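Local coordinates for protein putative glutathione S-transferase (Sinorhizobium meliloti, PDB 4MDC) that probably transfers glutathione to electrophilic substrates as a homodimeric glutathione transferase, at residues Ser35-Leu40 / Cys84-Ile89; Ile88-Leu93 / Ile189-Leu194. All coordinates share one frame; numbering follows the deposited sequence.

Contact 1: residues Ser35-Leu40 / Cys84-Ile89; sequences SRFVRL and CGATII
In the thioredoxin-like N-terminal domain of this glutathione transferase, the helix that follows the first strand, 33-44, lies against helix 86-96, which follows the last strand, and Phe37 and Val38 of the one meet Ala86 and Ile89 of the other. Val38 and Ala86 are the residues whose CA atoms come closest, 6.4 Å from Val38 CA to Ala86 CA, a spacing that the small alanine allows. The contact is wholly apolar: no hydrogen bond crosses it.

With chi1 at 166°, placing CG opposite the main-chain nitrogen, Phe37 lays its ring beside the start of helix 86-96. There ring atom CD2 comes to 3.7 Å from Ala86 CB, with the methyl approaching the ring obliquely. Ala86 O lies at the ring edge, in its plane, 3.9 Å from Phe37 CE2; the same carbonyl accepts a hydrogen bond from Ser90 OG one turn later. Leu194 and Ala195 of helix 191-205 also touch this ring, which therefore sits where three helices converge.

Ile89, a turn beyond Ala86, crosses Val38 at about a right angle. Both methyls of Val38 take part: Ile89 CG2 lies 3.8 Å from Val38 CG1 and 4.1 Å from Val38 CG2. Val38 also packs on Leu26 of strand 25-28, so the helix pair shares its apolar layer with the sheet.

Gly85 is the N-cap of helix 86-96, and its positive phi (92°) would press any CB against the carbonyl oxygen of Cys84. Two helices, one after the first strand and one after the last, packed together against the sheet are characteristic of the thioredoxin-like fold of glutathione transferases.

Contact 2: residues Ile88-Leu93 / Ile189-Leu194; sequences IISEYL and ISYGDL
A chi1 of -75° sets the Tyr191 ring beside its own backbone N and sends it from the first turn of helix 191-205 across to Ser90 on helix 86-96. Ser90 OG stands between its own N and carbonyl carbon and bonds back to Ala86 O, leaving CB to meet the ring, 3.7 Å from Tyr191 CE2. The phenol OH of Tyr191 donates to Ser90 O at 2.7 Å, with a C=O...donor angle of 133°. The donor stands 26° out of the carbonyl plane, and the ring carbons pass obliquely by the same oxygen. A phenylalanine in place of Tyr191 would probably keep much of the ring packing but leave Ser90 O without this cross-domain donor.

At the N-terminal end of helix 191-205, Ser190 and Asp193 form a capping box: Ser190 N donates to Asp193 OD2 at 3.0 Å, while Ser190 OG accepts a weak bond from Gly192 N. Asp193 OD1 in turn accepts from Leu184 N and Trp220 NE1, tying the cap to the surrounding C-terminal domain. This is the S/T-x-x-D N-capping box, here Ser190 to Asp193, that begins the core helix of the C-terminal domain in glutathione transferases.

How the contacts relate
Helix 86-96 carries both contacts, whose centres lie 7 Å apart and whose segments overlap at Ile88 and Ile89, Ile89 touching only in contact 1. Contact 1 joins two helices within the N-terminal domain; contact 2 ties the second of them to the C-terminal domain. Phe37 connects the two: its CE2 lies 3.7 Å from Ser90 CB, and its CE1 3.4 Å from Tyr191 O. Leu40 CD1 extends this seam, 3.7 Å from Leu194 O. Another side of helix 86-96 faces the second subunit: Ile88 packs on Glu122 of the second subunit and the Tyr92 ring meets that of Phe112 of the second subunit. The same helix thus takes part in the domain interface and the dimer interface.

Contact 1: residues Ser35-Leu40 / Cys84-Ile89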
# COMPACT_ATOMS: atom_id res chain seq x y z
N SER B 35 12.02 -1.70 4.30
CA SER B 35 13.11 -2.59 4.32
C SER B 35 13.46 -3.00 5.75
O SER B 35 13.73 -4.17 6.02
CB SER B 35 14.39 -1.94 3.68
OG SER B 35 14.27 -1.67 2.28
N ARG B 36 13.54 -2.03 6.66
CA ARG B 36 13.83 -2.31 8.04
C ARG B 36 12.77 -3.17 8.69
O ARG B 36 13.08 -4.02 9.50
CB ARG B 36 14.06 -1.01 8.83
CG ARG B 36 15.36 -0.32 8.47
CD ARG B 36 15.62 0.83 9.38
NE ARG B 36 17.03 1.27 9.23
CZ ARG B 36 17.72 1.85 10.16
NH1 ARG B 36 17.22 2.17 11.34
NH2 ARG B 36 19.02 2.12 9.92
N PHE B 37 11.53 -2.95 8.29
CA PHE B 37 10.42 -3.73 8.81
C PHE B 37 10.60 -5.22 8.46
O PHE B 37 10.44 -6.08 9.34
CB PHE B 37 9.15 -3.18 8.20
CG PHE B 37 7.93 -4.05 8.34
CD1 PHE B 37 7.30 -4.26 9.58
CD2 PHE B 37 7.38 -4.63 7.24
CE1 PHE B 37 6.14 -5.02 9.68
CE2 PHE B 37 6.20 -5.38 7.34
CZ PHE B 37 5.58 -5.58 8.56
N VAL B 38 10.90 -5.49 7.21
CA VAL B 38 11.18 -6.86 6.79
C VAL B 38 12.37 -7.48 7.47
O VAL B 38 12.34 -8.59 7.93
CB VAL B 38 11.29 -6.94 5.26
CG1 VAL B 38 11.72 -8.32 4.82
CG2 VAL B 38 9.91 -6.65 4.67
N ARG B 39 13.45 -6.71 7.60
CA ARG B 39 14.58 -7.20 8.34
C ARG B 39 14.23 -7.62 9.77
O ARG B 39 14.76 -8.61 10.28
CB ARG B 39 15.71 -6.17 8.35
CG ARG B 39 16.42 -6.06 7.01
CD ARG B 39 17.26 -4.80 6.94
NE ARG B 39 18.41 -4.85 7.82
CZ ARG B 39 19.23 -3.82 8.02
NH1 ARG B 39 18.97 -2.62 7.48
NH2 ARG B 39 20.30 -3.97 8.82
N LEU B 40 13.41 -6.81 10.44
CA LEU B 40 13.01 -7.10 11.78
C LEU B 40 12.22 -8.38 11.87
O LEU B 40 12.45 -9.19 12.81
CB LEU B 40 12.22 -5.94 12.40
CG LEU B 40 12.98 -4.66 12.71
CD1 LEU B 40 12.00 -3.54 13.08
CD2 LEU B 40 13.97 -4.88 13.84
N CYS B 84 7.89 -8.48 -3.73
CA CYS B 84 8.17 -7.05 -3.64
C CYS B 84 7.28 -6.30 -2.67
O CYS B 84 6.05 -6.40 -2.74
CB CYS B 84 8.00 -6.43 -5.00
SG CYS B 84 9.23 -7.11 -6.16
N GLY B 85 7.92 -5.53 -1.79
CA GLY B 85 7.24 -4.67 -0.86
C GLY B 85 6.96 -5.32 0.50
O GLY B 85 6.83 -6.54 0.63
N ALA B 86 6.73 -4.48 1.47
CA ALA B 86 6.59 -4.95 2.83
C ALA B 86 5.34 -5.81 3.07
O ALA B 86 5.39 -6.76 3.83
CB ALA B 86 6.59 -3.77 3.75
N THR B 87 4.27 -5.45 2.43
CA THR B 87 2.98 -6.18 2.66
C THR B 87 3.13 -7.63 2.13
O THR B 87 2.91 -8.58 2.88
CB THR B 87 1.81 -5.44 2.03
OG1 THR B 87 1.57 -4.24 2.73
CG2 THR B 87 0.52 -6.28 2.14
N ILE B 88 3.50 -7.78 0.86
CA ILE B 88 3.60 -9.08 0.24
C ILE B 88 4.61 -9.97 0.97
O ILE B 88 4.33 -11.14 1.30
CB ILE B 88 3.88 -8.95 -1.28
CG1 ILE B 88 2.61 -8.45 -1.97
CG2 ILE B 88 4.26 -10.27 -1.92
CD1 ILE B 88 2.75 -8.12 -3.42
N ILE B 89 5.75 -9.38 1.33
CA ILE B 89 6.73 -10.16 1.99
C ILE B 89 6.30 -10.60 3.39
O ILE B 89 6.48 -11.78 3.79
CB ILE B 89 8.09 -9.41 2.03
CG1 ILE B 89 8.64 -9.15 0.64
CG2 ILE B 89 9.08 -10.21 2.85
CD1 ILE B 89 9.73 -8.08 0.64

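Contact 2: residues Ile88-Leu93 / Ile189-Leu194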
# COMPACT_ATOMS: atom_id res chain seq x y z
N ILE B 88 3.50 -7.78 0.86
CA ILE B 88 3.60 -9.08 0.24
C ILE B 88 4.61 -9.97 0.97
O ILE B 88 4.33 -11.14 1.30
CB ILE B 88 3.88 -8.95 -1.28
CG1 ILE B 88 2.61 -8.45 -1.97
CG2 ILE B 88 4.26 -10.27 -1.92
CD1 ILE B 88 2.75 -8.12 -3.42
N ILE B 89 5.75 -9.38 1.33
CA ILE B 89 6.73 -10.16 1.99
C ILE B 89 6.30 -10.60 3.39
O ILE B 89 6.48 -11.78 3.79
CB ILE B 89 8.09 -9.41 2.03
CG1 ILE B 89 8.64 -9.15 0.64
CG2 ILE B 89 9.08 -10.21 2.85
CD1 ILE B 89 9.73 -8.08 0.64
N SER B 90 5.75 -9.66 4.17
CA SER B 90 5.33 -9.99 5.53
C SER B 90 4.21 -11.07 5.57
O SER B 90 4.19 -11.91 6.47
CB SER B 90 4.94 -8.70 6.30
OG SER B 90 3.78 -8.09 5.77
N GLU B 91 3.32 -11.04 4.60
CA GLU B 91 2.23 -12.05 4.52
C GLU B 91 2.84 -13.41 4.18
O GLU B 91 2.50 -14.41 4.78
CB GLU B 91 1.15 -11.65 3.48
CG GLU B 91 0.41 -10.34 3.84
CD GLU B 91 -0.42 -10.41 5.12
OE1 GLU B 91 -0.84 -11.54 5.53
OE2 GLU B 91 -0.73 -9.32 5.68
N TYR B 92 3.74 -13.39 3.21
CA TYR B 92 4.47 -14.60 2.79
C TYR B 92 5.23 -15.25 3.96
O TYR B 92 5.12 -16.47 4.16
CB TYR B 92 5.44 -14.30 1.64
CG TYR B 92 6.31 -15.46 1.21
CD1 TYR B 92 5.82 -16.45 0.37
CD2 TYR B 92 7.61 -15.59 1.71
CE1 TYR B 92 6.60 -17.52 -0.01
CE2 TYR B 92 8.39 -16.67 1.34
CZ TYR B 92 7.89 -17.65 0.48
OH TYR B 92 8.63 -18.72 0.06
N LEU B 93 5.94 -14.41 4.72
CA LEU B 93 6.63 -14.90 5.90
C LEU B 93 5.70 -15.44 6.98
O LEU B 93 6.05 -16.44 7.63
CB LEU B 93 7.58 -13.85 6.50
CG LEU B 93 8.74 -13.49 5.58
CD1 LEU B 93 9.53 -12.33 6.14
CD2 LEU B 93 9.65 -14.66 5.31
N ILE B 189 3.08 -8.05 21.03
CA ILE B 189 3.89 -7.47 19.98
C ILE B 189 3.42 -8.05 18.61
O ILE B 189 3.02 -9.23 18.49
CB ILE B 189 5.39 -7.72 20.18
CG1 ILE B 189 6.20 -6.84 19.21
CG2 ILE B 189 5.80 -9.19 20.05
CD1 ILE B 189 7.72 -6.91 19.40
N SER B 190 3.40 -7.20 17.62
CA SER B 190 2.99 -7.60 16.28
C SER B 190 3.78 -6.85 15.20
O SER B 190 4.56 -5.97 15.48
CB SER B 190 1.49 -7.26 16.13
OG SER B 190 1.28 -5.85 15.99
N TYR B 191 3.46 -7.20 13.95
CA TYR B 191 3.96 -6.39 12.83
C TYR B 191 3.72 -4.89 13.00
O TYR B 191 4.47 -4.08 12.44
CB TYR B 191 3.26 -6.86 11.53
CG TYR B 191 3.70 -8.17 10.90
CD1 TYR B 191 4.80 -8.87 11.31
CD2 TYR B 191 2.90 -8.78 9.90
CE1 TYR B 191 5.15 -10.06 10.72
CE2 TYR B 191 3.24 -9.96 9.30
CZ TYR B 191 4.42 -10.61 9.71
OH TYR B 191 4.78 -11.82 9.11
N GLY B 192 2.59 -4.49 13.60
CA GLY B 192 2.29 -3.07 13.84
C GLY B 192 3.42 -2.35 14.58
O GLY B 192 3.83 -1.25 14.20
N ASP B 193 3.89 -2.95 15.67
CA ASP B 193 5.04 -2.42 16.46
C ASP B 193 6.30 -2.37 15.62
O ASP B 193 7.07 -1.36 15.62
CB ASP B 193 5.29 -3.29 17.70
CG ASP B 193 4.12 -3.36 18.61
OD1 ASP B 193 3.90 -2.43 19.42
OD2 ASP B 193 3.36 -4.37 18.46
N LEU B 194 6.57 -3.43 14.86
CA LEU B 194 7.77 -3.50 14.03
C LEU B 194 7.75 -2.46 12.94
O LEU B 194 8.76 -1.83 12.59
CB LEU B 194 8.04 -4.88 13.46
CG LEU B 194 8.15 -6.04 14.43
CD1 LEU B 194 8.51 -7.32 13.72
CD2 LEU B 194 9.12 -5.75 15.54